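Local structure of thymocyte nuclear protein 1 (Leishmania major, 2AR1) at residues A[65-70]-A[76-81]; A[140-145]-A[150-155]; A[22-27]-A[42-47]. The protein is of unknown function but belongs to the EVE family of the PUA clan, whose members probably recognise modified bases in nucleic acids. All coordinates share one frame; numbering follows the deposited sequence.

The three contacts share one mixed sheet, the core of the PUA-like fold of the EVE domain. Along the chain they follow in series: contact 3 first, then contact 1, then contact 2. Contact 1 is the hairpin of strands 64-69 and 76-89; strand 21-26 of contact 3 lies parallel beside 64-69, and strand 151-154 of contact 2 closes the sheet as an outermost strand. Centres of contacts 1 and 3 are about 10 Å apart, those of 1 and 2 about 12 Å, and those of 2 and 3 about 14 Å. Strand 21-26 thus bonds to strands from both other contacts, so an early and a late part of the chain are built into one compact domain.

Contact 1 of 3, residues A[65-70]-A[76-81]; sequences VLFYHS and GVAGLA
Tyr68 lies against Gly76 near the loop end of an antiparallel beta hairpin, strands 64-69 and 76-89 of the PUA-like sheet. With CG anti to the backbone N (chi1 -176°), the Tyr68 ring runs back along the glycine. CB and CG pass the carbonyl of Gly76, whose O sits over one ring face, offset toward the rim; CD2 comes to 3.5 Å from Gly76 C and CE2 to 3.5 Å from Gly76 CA. CZ and the hydroxyl OH end near Gly76 N, the latter at 4.1 Å, a packing distance. Glycine suits the place because of its backbone: at its phi of 158° a CB would be jammed against the carbonyl O of the residue before.

On the same sheet face Leu66 and Leu80 lie side by side, their CD2 atoms 3.6 Å apart, with helix 156-169 packed on them.

The ladder is interrupted by a beta bulge, where Ala78 and Gly79 both face Phe67: Ala78 N bonds to Phe67 O (2.7 Å), and Phe67 N bonds to Gly79 O (2.9 Å). The bulge turns Ala78 toward the His69 face. His69 is held at its far end, NE2, by Ile33 N, and the Ala78 methyl CB stands 3.5 Å above the centre of the imidazole, 11° off its normal, a CH-pi contact.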
loop_
_atom_site.group_PDB
_atom_site.type_symbol
_atom_site.label_atom_id
_atom_site.label_comp_id
_atom_site.label_asym_id
_atom_site.label_seq_id
_atom_site.Cartn_x
_atom_site.Cartn_y
_atom_site.Cartn_z
ATOM N N VAL A 65 1.344 -3.648 -6.393
ATOM C CA VAL A 65 1.457 -2.947 -5.139
ATOM C C VAL A 65 2.750 -3.324 -4.399
ATOM O O VAL A 65 2.992 -4.518 -4.172
ATOM C CB VAL A 65 0.260 -3.316 -4.245
ATOM C CG1 VAL A 65 0.495 -2.846 -2.848
ATOM C CG2 VAL A 65 -0.974 -2.713 -4.737
ATOM N N LEU A 66 3.547 -2.330 -4.046
ATOM C CA LEU A 66 4.692 -2.424 -3.046
ATOM C C LEU A 66 4.080 -2.366 -1.688
ATOM O O LEU A 66 3.415 -1.400 -1.331
ATOM C CB LEU A 66 5.716 -1.336 -3.265
ATOM C CG LEU A 66 6.312 -1.274 -4.654
ATOM C CD1 LEU A 66 7.111 -0.026 -4.920
ATOM C CD2 LEU A 66 7.090 -2.523 -4.961
ATOM N N PHE A 67 4.355 -3.423 -0.888
ATOM C CA PHE A 67 3.874 -3.482 0.473
ATOM C C PHE A 67 4.988 -2.836 1.347
ATOM O O PHE A 67 6.064 -3.408 1.509
ATOM C CB PHE A 67 3.632 -4.919 0.886
ATOM C CG PHE A 67 2.780 -5.055 2.111
ATOM C CD1 PHE A 67 3.252 -4.782 3.342
ATOM C CD2 PHE A 67 1.466 -5.525 1.986
ATOM C CE1 PHE A 67 2.430 -4.897 4.490
ATOM C CE2 PHE A 67 0.633 -5.719 3.127
ATOM C CZ PHE A 67 1.104 -5.373 4.371
ATOM N N TYR A 68 4.702 -1.710 1.939
ATOM C CA TYR A 68 5.702 -0.931 2.650
ATOM C C TYR A 68 5.392 -0.928 4.113
ATOM O O TYR A 68 4.328 -0.491 4.505
ATOM C CB TYR A 68 5.744 0.522 2.124
ATOM C CG TYR A 68 6.809 1.413 2.730
ATOM C CD1 TYR A 68 6.570 2.073 3.907
ATOM C CD2 TYR A 68 8.050 1.556 2.130
ATOM C CE1 TYR A 68 7.514 2.930 4.460
ATOM C CE2 TYR A 68 9.021 2.377 2.695
ATOM C CZ TYR A 68 8.766 3.025 3.885
ATOM O OH TYR A 68 9.755 3.819 4.412
ATOM N N HIS A 69 6.366 -1.406 4.931
ATOM C CA HIS A 69 6.279 -1.296 6.374
ATOM C C HIS A 69 6.742 0.064 6.881
ATOM O O HIS A 69 7.898 0.471 6.647
ATOM C CB HIS A 69 7.159 -2.373 7.041
ATOM C CG HIS A 69 6.614 -3.745 6.909
ATOM N ND1 HIS A 69 7.320 -4.850 7.363
ATOM C CD2 HIS A 69 5.450 -4.222 6.416
ATOM C CE1 HIS A 69 6.594 -5.929 7.168
ATOM N NE2 HIS A 69 5.450 -5.588 6.620
ATOM N N SER A 70 5.820 0.767 7.556
ATOM C CA SER A 70 6.055 2.069 8.121
ATOM C C SER A 70 6.052 2.051 9.631
ATOM O O SER A 70 5.551 1.076 10.250
ATOM C CB SER A 70 4.984 3.071 7.606
ATOM O OG SER A 70 3.671 2.585 7.861
ATOM N N GLY A 76 10.618 -0.090 5.192
ATOM C CA GLY A 76 10.977 -0.255 3.820
ATOM C C GLY A 76 9.951 -1.160 3.146
ATOM O O GLY A 76 8.884 -1.468 3.724
ATOM N N VAL A 77 10.255 -1.564 1.920
ATOM C CA VAL A 77 9.396 -2.498 1.142
ATOM C C VAL A 77 9.591 -3.970 1.585
ATOM O O VAL A 77 10.744 -4.513 1.511
ATOM C CB VAL A 77 9.581 -2.363 -0.364
ATOM C CG1 VAL A 77 8.661 -3.239 -1.153
ATOM C CG2 VAL A 77 9.268 -0.863 -0.780
ATOM N N ALA A 78 8.503 -4.514 2.071
ATOM C CA ALA A 78 8.469 -5.917 2.622
ATOM C C ALA A 78 8.035 -7.035 1.664
ATOM O O ALA A 78 8.275 -8.226 1.889
ATOM C CB ALA A 78 7.509 -5.905 3.742
ATOM N N GLY A 79 7.437 -6.636 0.590
ATOM C CA GLY A 79 6.825 -7.602 -0.377
ATOM C C GLY A 79 5.957 -6.934 -1.373
ATOM O O GLY A 79 5.986 -5.734 -1.560
ATOM N N LEU A 80 5.144 -7.732 -1.979
ATOM C CA LEU A 80 4.356 -7.361 -3.116
ATOM C C LEU A 80 2.927 -7.868 -2.946
ATOM O O LEU A 80 2.674 -8.956 -2.406
ATOM C CB LEU A 80 4.949 -7.987 -4.406
ATOM C CG LEU A 80 6.377 -7.589 -4.800
ATOM C CD1 LEU A 80 6.692 -8.166 -6.117
ATOM C CD2 LEU A 80 6.442 -6.043 -4.922
ATOM N N ALA A 81 1.994 -7.031 -3.418
ATOM C CA ALA A 81 0.609 -7.404 -3.512
ATOM C C ALA A 81 0.040 -7.014 -4.896
ATOM O O ALA A 81 0.734 -6.445 -5.760
ATOM C CB ALA A 81 -0.207 -6.761 -2.413
#

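Contact 2 of 3, residues A[140-145]-A[150-155]; sequences KMALFT and SVQPVS
Gln152 reaches from its strand to the start of a short, weakly bonded helix and meets Leu143 and Ala142 there. The backbones stay well apart, so side chains and water do the joining.

The direct contacts are van der Waals. Gln152 runs extended beyond CG (chi2 172°), which carries its amide up to the helix, where it lies across the Leu143 side chain: OE1 is 3.6 Å from Leu143 CB, and NE2 is 3.8 Å from Leu143 CD1. Lower down, Gln152 CB meets the short Ala142 side chain, CB, at a van der Waals distance of 4.1 Å. OE1 also comes to 3.2 Å from Leu143 N, but the angle is too poor for a hydrogen bond.

Polar contact therefore goes through water. One water accepts from Leu143 N (3.1 Å) and donates to Gln152 OE1 (2.7 Å). A second accepts from Ala142 N (3.0 Å) and donates to Pro153 O (2.7 Å). These two N-H groups belong to the first helical turn, which has no preceding turn to supply acceptors, and the waters do so instead. A third water, weakly held by Gln152 NE2, donates to Leu143 O. A glutamine fits here because it offers an acceptor to one bridge and a donor to the other, while NE2 also bonds to Leu149 O just before the strand.

Gln152 pairs by its backbone with Leu23 of strand 21-26, and its own strand, 151-154, is an edge strand of the sheet, where Pro153, with no N-H to offer a further strand, costs little. Leu143 is buried against helix 129-132, and Tyr68 of strand 64-69 touches it as well, while Pro153 leans on Asn55 of helix 50-58.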
loop_
_atom_site.group_PDB
_atom_site.type_symbol
_atom_site.label_atom_id
_atom_site.label_comp_id
_atom_site.label_asym_id
_atom_site.label_seq_id
_atom_site.Cartn_x
_atom_site.Cartn_y
_atom_site.Cartn_z
ATOM N N LYS A 140 12.530 10.686 -7.364
ATOM C CA LYS A 140 11.203 11.377 -7.503
ATOM C C LYS A 140 10.037 10.632 -6.868
ATOM O O LYS A 140 8.894 10.970 -7.140
ATOM C CB LYS A 140 10.787 11.694 -9.004
ATOM C CG LYS A 140 11.884 12.173 -9.983
ATOM C CD LYS A 140 11.414 12.085 -11.481
ATOM C CE LYS A 140 10.336 13.081 -11.801
ATOM N NZ LYS A 140 9.804 12.947 -13.222
ATOM N N MET A 141 10.264 9.516 -6.177
ATOM C CA MET A 141 9.141 8.835 -5.488
ATOM C C MET A 141 8.424 9.803 -4.517
ATOM O O MET A 141 8.983 10.604 -3.777
ATOM C CB MET A 141 9.557 7.531 -4.698
ATOM C CG MET A 141 10.247 6.454 -5.466
ATOM S SD MET A 141 10.565 5.035 -4.351
ATOM C CE MET A 141 8.959 4.262 -4.361
ATOM N N ALA A 142 7.100 9.637 -4.583
ATOM C CA ALA A 142 6.179 10.270 -3.666
ATOM C C ALA A 142 6.468 9.927 -2.256
ATOM O O ALA A 142 6.160 10.697 -1.361
ATOM C CB ALA A 142 4.765 9.758 -4.003
ATOM N N LEU A 143 6.983 8.720 -2.064
ATOM C CA LEU A 143 7.399 8.275 -0.751
ATOM C C LEU A 143 8.214 9.308 -0.003
ATOM O O LEU A 143 8.037 9.528 1.177
ATOM C CB LEU A 143 8.200 6.968 -0.902
ATOM C CG LEU A 143 8.555 6.253 0.384
ATOM C CD1 LEU A 143 7.317 5.865 1.151
ATOM C CD2 LEU A 143 9.392 5.077 0.013
ATOM N N PHE A 144 9.055 10.021 -0.719
ATOM C CA PHE A 144 9.991 10.931 -0.102
ATOM C C PHE A 144 9.353 12.304 0.135
ATOM O O PHE A 144 9.650 12.934 1.138
ATOM C CB PHE A 144 11.246 11.000 -0.960
ATOM C CG PHE A 144 11.877 9.659 -1.176
ATOM C CD1 PHE A 144 11.912 8.722 -0.154
ATOM C CD2 PHE A 144 12.379 9.292 -2.419
ATOM C CE1 PHE A 144 12.453 7.500 -0.381
ATOM C CE2 PHE A 144 12.924 8.094 -2.628
ATOM C CZ PHE A 144 12.930 7.182 -1.622
ATOM N N THR A 145 8.468 12.714 -0.783
ATOM C CA THR A 145 7.742 14.015 -0.769
ATOM C C THR A 145 6.659 14.076 0.322
ATOM O O THR A 145 6.635 14.967 1.162
ATOM C CB THR A 145 6.944 14.170 -2.118
ATOM O OG1 THR A 145 7.770 13.887 -3.255
ATOM C CG2 THR A 145 6.336 15.548 -2.289
ATOM N N SER A 150 -0.673 7.599 2.470
ATOM C CA SER A 150 -0.452 6.156 2.772
ATOM C C SER A 150 -0.728 5.255 1.599
ATOM O O SER A 150 -0.458 4.044 1.659
ATOM C CB SER A 150 -1.339 5.695 3.905
ATOM O OG SER A 150 -2.650 6.089 3.707
ATOM N N VAL A 151 -1.274 5.823 0.534
ATOM C CA VAL A 151 -1.505 5.113 -0.722
ATOM C C VAL A 151 -0.933 6.006 -1.832
ATOM O O VAL A 151 -1.470 7.105 -2.048
ATOM C CB VAL A 151 -2.971 4.795 -0.966
ATOM C CG1 VAL A 151 -3.122 4.134 -2.300
ATOM C CG2 VAL A 151 -3.571 3.888 0.081
ATOM N N GLN A 152 0.151 5.608 -2.479
ATOM C CA GLN A 152 0.932 6.438 -3.387
ATOM C C GLN A 152 1.097 5.841 -4.780
ATOM O O GLN A 152 1.308 4.618 -4.915
ATOM C CB GLN A 152 2.321 6.721 -2.790
ATOM C CG GLN A 152 2.347 6.944 -1.297
ATOM C CD GLN A 152 3.750 7.010 -0.780
ATOM O OE1 GLN A 152 4.699 6.575 -1.480
ATOM N NE2 GLN A 152 3.908 7.507 0.454
ATOM N N PRO A 153 1.055 6.691 -5.829
ATOM C CA PRO A 153 1.463 6.168 -7.132
ATOM C C PRO A 153 2.963 5.969 -7.189
ATOM O O PRO A 153 3.739 6.696 -6.512
ATOM C CB PRO A 153 1.042 7.273 -8.103
ATOM C CG PRO A 153 1.182 8.468 -7.308
ATOM C CD PRO A 153 0.801 8.155 -5.894
ATOM N N VAL A 154 3.313 4.872 -7.890
ATOM C CA VAL A 154 4.642 4.485 -8.213
ATOM C C VAL A 154 4.806 4.462 -9.756
ATOM O O VAL A 154 4.002 3.938 -10.479
ATOM C CB VAL A 154 4.955 3.081 -7.575
ATOM C CG1 VAL A 154 6.367 2.583 -7.930
ATOM C CG2 VAL A 154 4.852 3.191 -6.040
ATOM N N SER A 155 5.912 5.046 -10.252
ATOM C CA SER A 155 6.067 4.991 -11.710
ATOM C C SER A 155 6.456 3.555 -12.131
ATOM O O SER A 155 7.064 2.804 -11.292
ATOM C CB SER A 155 7.070 6.015 -12.229
ATOM O OG SER A 155 8.374 5.657 -11.800
HETATM O O HOH W 1 6.346 7.401 -6.467
HETATM O O HOH W 2 6.190 6.295 -3.753
HETATM O O HOH W 3 5.312 8.905 2.416
#

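Contact 3 of 3, residues A[22-27]-A[42-47]; sequences WLLKSE and SPWDGV
The backbones of Leu24 and Trp44 stay far apart, 8.9 Å from CA to CA, so that the space between strand 21-26 and the turn after strand 41-43 is spanned by the indole. A chi1 of -158° swings the indole of Trp44 opposite its own backbone nitrogen and out toward the strand, and Leu24 slides past it in the opposite direction. Leu24 CD2 sits over the five-membered ring, 3.7 Å from its centroid and 8° off the normal, a CH-pi contact; Leu24 CB touches CZ2 of Trp44 at 3.6 Å. The leucine's CD2 branch thus reaches over the pyrrole ring while its CB rests near the rim.

Strand 21-26 is an inner strand of the mixed sheet of the EVE domain, a member of the PUA clan, and Leu24 has its backbone bonded to Leu66 and Tyr68 of the hairpin. Phe67 of that hairpin meets the Trp44 ring with planes at about 90°.

At its edge the indole deals with backbone. Lys25 O approaches CZ2 of Trp44 near the ring plane, 3.6 Å away, and a water in that plane accepts from Trp44 NE1 (3.0 Å) and donates to Lys25 O (2.6 Å), so the buried ring's only N-H is satisfied. Ser26 CB lies 4.0 Å from Trp44 CH2, while its OG bonds to Phe31 O. A glycerol, probably from the crystallisation liquor, lies about 4 Å from the Trp44 side chain and bonds weakly to Asp45 N.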
loop_
_atom_site.group_PDB
_atom_site.type_symbol
_atom_site.label_atom_id
_atom_site.label_comp_id
_atom_site.label_asym_id
_atom_site.label_seq_id
_atom_site.Cartn_x
_atom_site.Cartn_y
_atom_site.Cartn_z
ATOM N N TRP A 22 1.599 0.975 -7.421
ATOM C CA TRP A 22 1.342 1.765 -6.183
ATOM C C TRP A 22 2.161 1.282 -5.022
ATOM O O TRP A 22 2.643 0.138 -5.020
ATOM C CB TRP A 22 -0.127 1.616 -5.778
ATOM C CG TRP A 22 -1.095 1.892 -6.922
ATOM C CD1 TRP A 22 -1.572 0.988 -7.818
ATOM C CD2 TRP A 22 -1.696 3.164 -7.282
ATOM N NE1 TRP A 22 -2.446 1.606 -8.704
ATOM C CE2 TRP A 22 -2.532 2.934 -8.383
ATOM C CE3 TRP A 22 -1.612 4.457 -6.743
ATOM C CZ2 TRP A 22 -3.249 3.939 -8.979
ATOM C CZ3 TRP A 22 -2.315 5.430 -7.315
ATOM C CH2 TRP A 22 -3.150 5.185 -8.429
ATOM N N LEU A 23 2.227 2.160 -4.032
ATOM C CA LEU A 23 2.802 1.761 -2.771
ATOM C C LEU A 23 1.756 1.962 -1.663
ATOM O O LEU A 23 1.192 3.083 -1.513
ATOM C CB LEU A 23 4.084 2.587 -2.521
ATOM C CG LEU A 23 4.882 2.379 -1.262
ATOM C CD1 LEU A 23 6.361 2.716 -1.401
ATOM C CD2 LEU A 23 4.324 3.057 -0.008
ATOM N N LEU A 24 1.618 0.976 -0.806
ATOM C CA LEU A 24 0.685 1.027 0.297
ATOM C C LEU A 24 1.494 0.884 1.580
ATOM O O LEU A 24 2.244 -0.103 1.757
ATOM C CB LEU A 24 -0.355 -0.096 0.155
ATOM C CG LEU A 24 -1.535 0.285 -0.746
ATOM C CD1 LEU A 24 -1.056 0.821 -2.070
ATOM C CD2 LEU A 24 -2.413 -0.942 -0.962
ATOM N N LYS A 25 1.329 1.806 2.504
ATOM C CA LYS A 25 2.020 1.781 3.794
ATOM C C LYS A 25 1.165 1.042 4.825
ATOM O O LYS A 25 -0.073 1.194 4.844
ATOM C CB LYS A 25 2.257 3.213 4.286
ATOM C CG LYS A 25 3.250 3.962 3.489
ATOM C CD LYS A 25 3.627 5.190 4.242
ATOM C CE LYS A 25 3.912 6.328 3.371
ATOM N NZ LYS A 25 4.397 7.413 4.342
ATOM N N SER A 26 1.825 0.235 5.675
ATOM C CA SER A 26 1.129 -0.467 6.750
ATOM C C SER A 26 2.076 -0.569 7.899
ATOM O O SER A 26 3.255 -0.821 7.665
ATOM C CB SER A 26 0.620 -1.847 6.305
ATOM O OG SER A 26 -0.281 -2.348 7.268
ATOM N N GLU A 27 1.602 -0.394 9.128
ATOM C CA GLU A 27 2.521 -0.546 10.276
ATOM C C GLU A 27 2.558 -2.037 10.630
ATOM O O GLU A 27 1.505 -2.625 10.941
ATOM C CB GLU A 27 2.091 0.276 11.440
ATOM C CG GLU A 27 2.113 1.831 11.080
ATOM C CD GLU A 27 1.687 2.746 12.220
ATOM O OE1 GLU A 27 1.358 2.268 13.323
ATOM O OE2 GLU A 27 1.690 3.978 11.986
ATOM N N SER A 42 -7.053 -9.389 1.420
ATOM C CA SER A 42 -7.546 -8.563 2.495
ATOM C C SER A 42 -8.088 -7.256 1.914
ATOM O O SER A 42 -7.523 -6.739 0.964
ATOM C CB SER A 42 -6.440 -8.269 3.477
ATOM O OG SER A 42 -6.809 -7.275 4.454
ATOM N N PRO A 43 -9.169 -6.728 2.501
ATOM C CA PRO A 43 -9.540 -5.334 2.153
ATOM C C PRO A 43 -8.435 -4.421 2.679
ATOM O O PRO A 43 -7.835 -4.746 3.666
ATOM C CB PRO A 43 -10.829 -5.115 2.930
ATOM C CG PRO A 43 -10.865 -6.183 3.959
ATOM C CD PRO A 43 -10.049 -7.324 3.512
ATOM N N TRP A 44 -8.209 -3.268 2.053
ATOM C CA TRP A 44 -7.238 -2.323 2.568
ATOM C C TRP A 44 -7.938 -1.261 3.424
ATOM O O TRP A 44 -8.143 -0.117 2.982
ATOM C CB TRP A 44 -6.439 -1.728 1.421
ATOM C CG TRP A 44 -5.143 -1.192 1.892
ATOM C CD1 TRP A 44 -4.814 0.091 2.050
ATOM C CD2 TRP A 44 -4.015 -1.955 2.317
ATOM N NE1 TRP A 44 -3.539 0.216 2.532
ATOM C CE2 TRP A 44 -3.028 -1.057 2.691
ATOM C CE3 TRP A 44 -3.757 -3.340 2.384
ATOM C CZ2 TRP A 44 -1.800 -1.479 3.121
ATOM C CZ3 TRP A 44 -2.566 -3.739 2.809
ATOM C CH2 TRP A 44 -1.590 -2.822 3.159
ATOM N N ASP A 45 -8.321 -1.669 4.641
ATOM C CA ASP A 45 -9.124 -0.827 5.510
ATOM C C ASP A 45 -8.264 0.165 6.276
ATOM O O ASP A 45 -7.063 0.029 6.361
ATOM C CB ASP A 45 -9.944 -1.651 6.501
ATOM C CG ASP A 45 -9.100 -2.464 7.380
ATOM O OD1 ASP A 45 -8.449 -1.940 8.291
ATOM O OD2 ASP A 45 -9.128 -3.650 7.145
ATOM N N GLY A 46 -8.921 1.199 6.770
ATOM C CA GLY A 46 -8.342 2.123 7.731
ATOM C C GLY A 46 -7.571 3.306 7.207
ATOM O O GLY A 46 -6.905 3.982 7.996
ATOM N N VAL A 47 -7.617 3.553 5.896
ATOM C CA VAL A 47 -7.012 4.732 5.290
ATOM C C VAL A 47 -7.915 5.929 5.547
ATOM O O VAL A 47 -9.071 5.893 5.203
ATOM C CB VAL A 47 -6.716 4.545 3.802
ATOM C CG1 VAL A 47 -6.263 5.865 3.155
ATOM C CG2 VAL A 47 -5.643 3.454 3.603
HETATM O O HOH W 4 -1.919 2.468 3.547
#